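Local coordinates for mbGIPC protein (Monosiga brevicollis, PDB 6X1X) that probably binds C-terminal peptide motifs of partner proteins through its PDZ domain, the part of this GIPC-family signalling protein present here, at residues A[62-65]-A[66-70]. Residues are numbered along the deposited sequence; the frame is centred on the assembly and turned at random.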
loop_
_atom_site.group_PDB
_atom_site.type_symbol
_atom_site.label_atom_id
_atom_site.label_comp_id
_atom_site.label_asym_id
_atom_site.label_seq_id
_atom_site.Cartn_x
_atom_site.Cartn_y
_atom_site.Cartn_z
ATOM N N ASN A 62 -9.027 4.468 -6.961
ATOM C CA ASN A 62 -8.833 5.788 -7.545
ATOM C C ASN A 62 -9.793 6.793 -6.921
ATOM O O ASN A 62 -10.994 6.540 -6.807
ATOM C CB ASN A 62 -9.046 5.709 -9.055
ATOM C CG ASN A 62 -8.663 6.989 -9.767
ATOM O OD1 ASN A 62 -7.942 7.831 -9.225
ATOM N ND2 ASN A 62 -9.140 7.139 -10.994
ATOM N N GLY A 63 -9.258 7.941 -6.509
ATOM C CA GLY A 63 -10.055 8.976 -5.895
ATOM C C GLY A 63 -10.346 8.779 -4.426
ATOM O O GLY A 63 -10.911 9.681 -3.797
ATOM N N CYS A 64 -9.980 7.641 -3.845
ATOM C CA CYS A 64 -10.333 7.367 -2.462
ATOM C C CYS A 64 -9.389 8.070 -1.496
ATOM O O CYS A 64 -8.172 8.101 -1.696
ATOM C CB CYS A 64 -10.320 5.862 -2.211
ATOM S SG CYS A 64 -11.585 4.990 -3.153
ATOM N N ARG A 65 -9.959 8.608 -0.424
ATOM C CA ARG A 65 -9.167 9.273 0.596
ATOM C C ARG A 65 -8.426 8.245 1.442
ATOM O O ARG A 65 -8.802 7.067 1.515
ATOM C CB ARG A 65 -10.070 10.109 1.502
ATOM C CG ARG A 65 -10.689 11.324 0.830
ATOM C CD ARG A 65 -9.777 12.536 0.906
ATOM N NE ARG A 65 -10.117 13.427 2.016
ATOM C CZ ARG A 65 -9.320 13.693 3.045
ATOM N NH1 ARG A 65 -8.117 13.136 3.124
ATOM N NH2 ARG A 65 -9.726 14.525 3.994
ATOM N N HIS A 66 -7.367 8.708 2.111
ATOM C CA HIS A 66 -6.588 7.786 2.922
ATOM C C HIS A 66 -7.429 7.128 4.002
ATOM O O HIS A 66 -7.166 5.977 4.357
ATOM C CB HIS A 66 -5.326 8.440 3.501
ATOM C CG HIS A 66 -5.577 9.465 4.565
ATOM N ND1 HIS A 66 -5.900 9.142 5.864
ATOM C CD2 HIS A 66 -5.490 10.814 4.523
ATOM C CE1 HIS A 66 -6.044 10.252 6.566
ATOM N NE2 HIS A 66 -5.798 11.281 5.776
ATOM N N PHE A 67 -8.444 7.814 4.533
ATOM C CA PHE A 67 -9.238 7.155 5.564
ATOM C C PHE A 67 -10.074 6.014 4.996
ATOM O O PHE A 67 -10.362 5.054 5.712
ATOM C CB PHE A 67 -10.064 8.147 6.389
ATOM C CG PHE A 67 -11.102 8.898 5.609
ATOM C CD1 PHE A 67 -12.356 8.359 5.388
ATOM C CD2 PHE A 67 -10.838 10.176 5.153
ATOM C CE1 PHE A 67 -13.312 9.078 4.684
ATOM C CE2 PHE A 67 -11.781 10.891 4.456
ATOM C CZ PHE A 67 -13.011 10.346 4.220
ATOM N N GLU A 68 -10.456 6.095 3.713
ATOM C CA GLU A 68 -11.217 5.012 3.083
ATOM C C GLU A 68 -10.328 3.813 2.791
ATOM O O GLU A 68 -10.727 2.661 3.015
ATOM C CB GLU A 68 -11.880 5.521 1.800
ATOM C CG GLU A 68 -12.870 6.639 2.067
ATOM C CD GLU A 68 -13.417 7.288 0.817
ATOM O OE1 GLU A 68 -12.641 7.547 -0.126
ATOM O OE2 GLU A 68 -14.642 7.526 0.781
ATOM N N VAL A 69 -9.129 4.067 2.267
ATOM C CA VAL A 69 -8.166 3.003 2.016
ATOM C C VAL A 69 -7.744 2.359 3.330
ATOM O O VAL A 69 -7.648 1.128 3.443
ATOM C CB VAL A 69 -6.972 3.584 1.235
ATOM C CG1 VAL A 69 -5.908 2.526 1.020
ATOM C CG2 VAL A 69 -7.439 4.156 -0.096
ATOM N N ALA A 70 -7.518 3.186 4.354
ATOM C CA ALA A 70 -7.127 2.663 5.656
ATOM C C ALA A 70 -8.208 1.772 6.229
ATOM O O ALA A 70 -7.914 0.709 6.782
ATOM C CB ALA A 70 -6.841 3.814 6.618
HETATM O O HOH W 1 -13.082 10.433 -1.976
#
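Glu68 reaches back over the start of helix 66-75 and takes the backbone N-H of Arg65, the N-cap residue: Arg65 N to Glu68 OE1 is 2.9 Å, with 152° at the hydrogen. The donor meets the carboxylate on its anti side, 26° out of the plane. Glu68 CG lies beside its own backbone N and the chain runs extended beyond it, which brings OE1 to 3.3 Å from Cys64 CA. A water donates to Gly63 O and, weakly, to Glu68 OE1. Arg65 O accepts the first helical bond from Val69 N at 3.1 Å.

The Arg65 side chain crosses the Phe67 ring, Phe67 CE2 lying 3.5 Å from Arg65 CB. In the conformer described, CE2 also sits over one guanidinium face, but the planes stand 75° apart, so this is no parallel stack. The His66 side chain runs alongside, pointing the same way; Arg65 NH1 pairs with Asp24, whose carboxylate also accepts from His66 N. Cys64 CB touches CG2 of Val69, a buried residue packed on Ile22, Ile53 and Ile56. His66 touches Ile22 and Ser23 of strand 20-23; as in PDZ domains generally, the peptide groove probably lies between this strand and the helix. With Arg65 NE 6.7 Å from Glu68 OE1 there is no salt bridge: Glu68 supplies half a capping box, and its charge should favour the helix dipole.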